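Local coordinates for protein carbonic anhydrase (Neosartorya fumigata, PDB 7COI) that probably catalyses the reversible hydration of carbon dioxide to hydrogencarbonate as a zinc-dependent beta-class carbonic anhydrase, at residues E113-G118 with A156-A161; S122-T127 with Y257-G262. One frame throughout, in Å; residues are numbered along the deposited sequence. Where two conformers were deposited one is given.

Interaction 1: residues E113-G118 with A156-A161; sequences EILWIG and AVIEFA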
loop_
_atom_site.group_PDB
_atom_site.type_symbol
_atom_site.label_atom_id
_atom_site.label_comp_id
_atom_site.label_asym_id
_atom_site.label_seq_id
_atom_site.Cartn_x
_atom_site.Cartn_y
_atom_site.Cartn_z
ATOM N N GLU A 113 -27.109 6.063 3.865
ATOM C CA GLU A 113 -27.092 7.012 2.724
ATOM C C GLU A 113 -25.812 7.848 2.743
ATOM O O GLU A 113 -25.626 8.671 1.810
ATOM C CB GLU A 113 -28.326 7.908 2.833
ATOM C CG GLU A 113 -29.614 7.134 2.828
ATOM C CD GLU A 113 -30.864 7.940 2.460
ATOM O OE1 GLU A 113 -30.749 9.094 1.926
ATOM O OE2 GLU A 113 -31.951 7.402 2.685
ATOM N N ILE A 114 -24.993 7.699 3.802
ATOM C CA ILE A 114 -23.798 8.541 4.044
ATOM C C ILE A 114 -22.571 7.626 4.185
ATOM O O ILE A 114 -22.636 6.655 4.988
ATOM C CB ILE A 114 -23.955 9.444 5.278
ATOM C CG1 ILE A 114 -25.175 10.388 5.127
ATOM C CG2 ILE A 114 -22.665 10.227 5.517
ATOM C CD1 ILE A 114 -25.529 11.154 6.356
ATOM N N LEU A 115 -21.523 7.944 3.429
ATOM C CA LEU A 115 -20.138 7.489 3.696
ATOM C C LEU A 115 -19.426 8.636 4.387
ATOM O O LEU A 115 -19.360 9.744 3.817
ATOM C CB LEU A 115 -19.411 7.073 2.402
ATOM C CG LEU A 115 -17.874 6.945 2.535
ATOM C CD1 LEU A 115 -17.509 5.865 3.553
ATOM C CD2 LEU A 115 -17.239 6.626 1.199
ATOM N N TRP A 116 -18.865 8.372 5.566
ATOM C CA TRP A 116 -18.063 9.339 6.339
ATOM C C TRP A 116 -16.604 8.910 6.272
ATOM O O TRP A 116 -16.316 7.765 6.601
ATOM C CB TRP A 116 -18.546 9.332 7.777
ATOM C CG TRP A 116 -17.799 10.191 8.739
ATOM C CD1 TRP A 116 -16.657 9.873 9.421
ATOM C CD2 TRP A 116 -18.178 11.494 9.180
ATOM N NE1 TRP A 116 -16.325 10.880 10.278
ATOM C CE2 TRP A 116 -17.247 11.892 10.161
ATOM C CE3 TRP A 116 -19.252 12.341 8.882
ATOM C CZ2 TRP A 116 -17.335 13.095 10.825
ATOM C CZ3 TRP A 116 -19.322 13.549 9.535
ATOM C CH2 TRP A 116 -18.386 13.912 10.496
ATOM N N ILE A 117 -15.737 9.805 5.824
ATOM C CA ILE A 117 -14.267 9.634 5.904
ATOM C C ILE A 117 -13.786 10.708 6.872
ATOM O O ILE A 117 -13.916 11.921 6.567
ATOM C CB ILE A 117 -13.582 9.703 4.534
ATOM C CG1 ILE A 117 -14.148 8.664 3.566
ATOM C CG2 ILE A 117 -12.081 9.557 4.748
ATOM C CD1 ILE A 117 -13.775 8.838 2.120
ATOM N N GLY A 118 -13.339 10.285 8.042
ATOM C CA GLY A 118 -12.831 11.220 9.044
ATOM C C GLY A 118 -11.570 10.735 9.736
ATOM O O GLY A 118 -10.961 9.718 9.340
ATOM N N ALA A 156 -11.050 0.628 -1.080
ATOM C CA ALA A 156 -12.033 -0.460 -0.896
ATOM C C ALA A 156 -13.297 0.064 -0.201
ATOM O O ALA A 156 -14.421 -0.314 -0.616
ATOM C CB ALA A 156 -11.377 -1.599 -0.174
ATOM N N VAL A 157 -13.154 0.937 0.795
ATOM C CA VAL A 157 -14.323 1.536 1.476
ATOM C C VAL A 157 -15.156 2.304 0.438
ATOM O O VAL A 157 -16.406 2.168 0.442
ATOM C CB VAL A 157 -13.887 2.437 2.634
ATOM C CG1 VAL A 157 -15.028 3.359 3.066
ATOM C CG2 VAL A 157 -13.338 1.600 3.787
ATOM N N ILE A 158 -14.497 3.131 -0.372
ATOM C CA ILE A 158 -15.215 4.021 -1.334
ATOM C C ILE A 158 -15.925 3.137 -2.367
ATOM O O ILE A 158 -17.110 3.401 -2.637
ATOM C CB ILE A 158 -14.237 5.019 -1.960
ATOM C CG1 ILE A 158 -13.783 6.012 -0.891
ATOM C CG2 ILE A 158 -14.848 5.663 -3.204
ATOM C CD1 ILE A 158 -12.553 6.789 -1.195
ATOM N N GLU A 159 -15.266 2.099 -2.865
ATOM C CA GLU A 159 -15.864 1.163 -3.844
ATOM C C GLU A 159 -17.114 0.528 -3.228
ATOM O O GLU A 159 -18.187 0.511 -3.903
ATOM C CB GLU A 159 -14.836 0.132 -4.273
ATOM C CG GLU A 159 -15.371 -0.956 -5.188
ATOM C CD GLU A 159 -15.766 -0.533 -6.605
ATOM O OE1 GLU A 159 -15.320 0.513 -7.074
ATOM O OE2 GLU A 159 -16.504 -1.280 -7.217
ATOM N N PHE A 160 -17.004 0.021 -1.996
ATOM C CA PHE A 160 -18.125 -0.696 -1.345
ATOM C C PHE A 160 -19.286 0.282 -1.104
ATOM O O PHE A 160 -20.433 -0.034 -1.477
ATOM C CB PHE A 160 -17.672 -1.366 -0.062
ATOM C CG PHE A 160 -18.651 -2.391 0.437
ATOM C CD1 PHE A 160 -19.747 -2.019 1.192
ATOM C CD2 PHE A 160 -18.429 -3.734 0.196
ATOM C CE1 PHE A 160 -20.652 -2.965 1.640
ATOM C CE2 PHE A 160 -19.336 -4.689 0.651
ATOM C CZ PHE A 160 -20.433 -4.302 1.380
ATOM N N ALA A 161 -19.006 1.461 -0.545
ATOM C CA ALA A 161 -20.053 2.436 -0.197
ATOM C C ALA A 161 -20.759 2.908 -1.486
ATOM O O ALA A 161 -22.000 3.032 -1.494
ATOM C CB ALA A 161 -19.477 3.594 0.543
#
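Leu115 reaches from strand 114-118 onto helix 156-161 and meets three of its residues. Its CB already lies 3.9 Å from CB of Ala161, and these are the residues whose CA atoms are nearest across the contact. From there CG runs anti to the backbone N (chi1 165°), and the fork divides the helix surface between its methyls. CD1 goes to Val157, 3.6 Å from CG1, while CD2 sits against Ala161 CB at 3.8 Å and touches Ile158 CG1 at 4.1 Å. The leucine thus fits over one helical turn, Val157 to Ala161, and crosses Ile158 at about a right angle. Two residues on, Ile117 points to the same side of the strand and adds a second, thinner contact. Only its CD1 takes part, 4.1 Å from Ile158 CD1, and here too the side chains lie roughly perpendicular. The axes of strand 114-118 and helix 156-161 approach to 9.7 Å and run nearly antiparallel, at 169°, the helix covering one face of the beta-carbonic anhydrase sheet. Trp116, on the opposite face, packs against helix 126-129. Phe138 of the adjoining strand touches both Leu115 and Ala161, and Ser120 of the second subunit packs on Val157. No hydrogen bond joins the two segments: all five touching residues are buried and meet through aliphatic carbon, so the contact rests on shape fit and exclusion of water.

Interaction 2: residues S122-T127 with Y257-G262; sequences SRCPET and YDVGSG
Val259 CG2 stands over one face of the Arg123 guanidinium, 4.0 Å above the plane and displaced toward the rim, with NH1 its nearest atom there. The other valine methyl, CG1, lies 4.1 Å from Arg123 CB, so the two methyls touch the arginine at its base and at its head, the side chains crossing at a slant. The Tyr257 ring is approached obliquely by Arg123 O, 3.3 Å from CE2, and by Cys124 SG, 3.8 Å from CD2. In the conformer described, one of two modelled for Cys124, that sulfur is 5.0 Å from the ring centroid and 64° off the normal, a slanting sulfur-aromatic contact. At the ring's edge, in its plane, a water bridges the segments: it donates to Arg123 O and is hydrogen-bonded to Tyr257 OH at 2.6 Å. No direct hydrogen bond spans the contact. The arginine chain bends at chi3 (-68°), which turns NE out of the line of the aliphatic chain. Its charge is paired through NH2 with Asp121, a zinc ligand in another structure of this protein, consistent with the Asp-Arg pair of the family's active site; NH1 bonds to Leu106 O of the second subunit. Around Val259 the loop closes an Asx turn, Asp258 OD1 accepting from Gly260 N. Tyr257 ends strand 251-257, hydrogen-bonded through its backbone to Gly174 and Thr176 around the end of strand 169-175, and its ring also meets Trp91 of the second subunit. Pro125 is the N-cap residue of helix 126-129. The contact brings the loop after strand 251-257 against the segment leading into that helix, beside the zinc ligand His175, which touches Cys124, Tyr257 and Val259.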
loop_
_atom_site.group_PDB
_atom_site.type_symbol
_atom_site.label_atom_id
_atom_site.label_comp_id
_atom_site.label_asym_id
_atom_site.label_seq_id
_atom_site.Cartn_x
_atom_site.Cartn_y
_atom_site.Cartn_z
ATOM N N SER A 122 -10.166 10.354 18.753
ATOM C CA SER A 122 -11.218 9.809 19.627
ATOM C C SER A 122 -12.344 10.838 19.832
ATOM O O SER A 122 -13.444 10.415 20.242
ATOM C CB SER A 122 -10.644 9.380 20.938
ATOM O OG SER A 122 -10.133 10.517 21.662
ATOM N N ARG A 123 -12.090 12.110 19.561
ATOM C CA ARG A 123 -13.095 13.174 19.773
ATOM C C ARG A 123 -14.053 13.284 18.588
ATOM O O ARG A 123 -14.979 14.104 18.716
ATOM C CB ARG A 123 -12.388 14.498 20.070
ATOM C CG ARG A 123 -11.512 14.405 21.310
ATOM C CD ARG A 123 -10.573 15.607 21.442
ATOM N NE ARG A 123 -9.565 15.628 20.405
ATOM C CZ ARG A 123 -8.514 16.453 20.375
ATOM N NH1 ARG A 123 -8.377 17.400 21.312
ATOM N NH2 ARG A 123 -7.643 16.389 19.376
ATOM N N CYS A 124 -13.894 12.492 17.518
ATOM C CA CYS A 124 -14.713 12.626 16.282
ATOM C C CYS A 124 -15.469 11.335 15.969
ATOM O O CYS A 124 -15.410 10.844 14.852
ATOM C CB CYS A 124 -13.834 13.022 15.104
ATOM S SG CYS A 124 -12.654 14.346 15.456
ATOM N N PRO A 125 -16.261 10.743 16.909
ATOM C CA PRO A 125 -17.137 9.599 16.573
ATOM C C PRO A 125 -18.355 10.046 15.752
ATOM O O PRO A 125 -19.264 10.735 16.298
ATOM C CB PRO A 125 -17.583 9.040 17.927
ATOM C CG PRO A 125 -17.512 10.255 18.841
ATOM C CD PRO A 125 -16.354 11.086 18.325
ATOM N N GLU A 126 -18.382 9.666 14.477
ATOM C CA GLU A 126 -19.321 10.265 13.479
ATOM C C GLU A 126 -20.767 10.087 13.944
ATOM O O GLU A 126 -21.555 11.067 13.868
ATOM C CB GLU A 126 -19.067 9.707 12.075
ATOM C CG GLU A 126 -19.489 8.263 11.860
ATOM C CD GLU A 126 -18.882 7.274 12.830
ATOM O OE1 GLU A 126 -17.636 7.396 13.048
ATOM O OE2 GLU A 126 -19.658 6.453 13.401
ATOM N N THR A 127 -21.160 8.896 14.353
ATOM C CA THR A 127 -22.597 8.564 14.609
ATOM C C THR A 127 -23.062 9.383 15.803
ATOM O O THR A 127 -24.200 9.892 15.768
ATOM C CB THR A 127 -22.787 7.047 14.719
ATOM O OG1 THR A 127 -22.382 6.501 13.459
ATOM C CG2 THR A 127 -24.217 6.650 15.012
ATOM N N TYR A 257 -14.833 19.681 11.876
ATOM C CA TYR A 257 -15.406 19.429 13.213
ATOM C C TYR A 257 -14.592 20.220 14.213
ATOM O O TYR A 257 -13.385 20.035 14.277
ATOM C CB TYR A 257 -15.386 17.943 13.560
ATOM C CG TYR A 257 -15.950 17.644 14.919
ATOM C CD1 TYR A 257 -17.280 17.942 15.199
ATOM C CD2 TYR A 257 -15.147 17.173 15.963
ATOM C CE1 TYR A 257 -17.809 17.688 16.449
ATOM C CE2 TYR A 257 -15.677 16.918 17.218
ATOM C CZ TYR A 257 -17.017 17.173 17.460
ATOM O OH TYR A 257 -17.565 16.955 18.697
ATOM N N ASP A 258 -15.256 21.070 15.006
ATOM C CA ASP A 258 -14.587 21.854 16.075
ATOM C C ASP A 258 -14.667 21.007 17.344
ATOM O O ASP A 258 -15.791 20.853 17.912
ATOM C CB ASP A 258 -15.259 23.232 16.211
ATOM C CG ASP A 258 -14.586 24.160 17.193
ATOM O OD1 ASP A 258 -13.997 23.666 18.161
ATOM O OD2 ASP A 258 -14.641 25.373 16.957
ATOM N N VAL A 259 -13.542 20.452 17.789
ATOM C CA VAL A 259 -13.540 19.511 18.947
ATOM C C VAL A 259 -13.924 20.260 20.227
ATOM O O VAL A 259 -14.296 19.584 21.196
ATOM C CB VAL A 259 -12.193 18.788 19.096
ATOM C CG1 VAL A 259 -11.898 17.950 17.864
ATOM C CG2 VAL A 259 -11.067 19.761 19.378
ATOM N N GLY A 260 -13.804 21.588 20.241
ATOM C CA GLY A 260 -14.095 22.424 21.427
ATOM C C GLY A 260 -15.572 22.770 21.577
ATOM O O GLY A 260 -15.986 23.013 22.710
ATOM N N SER A 261 -16.356 22.768 20.492
ATOM C CA SER A 261 -17.771 23.221 20.486
ATOM C C SER A 261 -18.726 22.069 20.127
ATOM O O SER A 261 -19.893 22.130 20.488
ATOM C CB SER A 261 -17.901 24.366 19.526
ATOM O OG SER A 261 -17.863 23.897 18.197
ATOM N N GLY A 262 -18.267 21.041 19.404
ATOM C CA GLY A 262 -19.133 19.961 18.925
ATOM C C GLY A 262 -19.798 20.274 17.601
ATOM O O GLY A 262 -20.596 19.427 17.112
HETATM O O HOH W 1 -15.970 16.094 20.519
#

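Overall arrangement
The centres of interactions 1 and 2 are about 19 Å apart, and their segments alternate along the chain. Strand 114-119 ends on the zinc ligand Cys119, and the chain passes Asp121 into residues 122-127, which joins the helix-packed part of the sheet to the metal end. The two contacts also touch directly, where Trp116 CE2 lies 3.4 Å from Glu126 CB. Interaction 2 is the nearer to the metal: the Cys124 side chain is about 6 Å from the zinc ion, against about 11 Å for that of Ile117 in interaction 1. Both contacts also touch the second subunit.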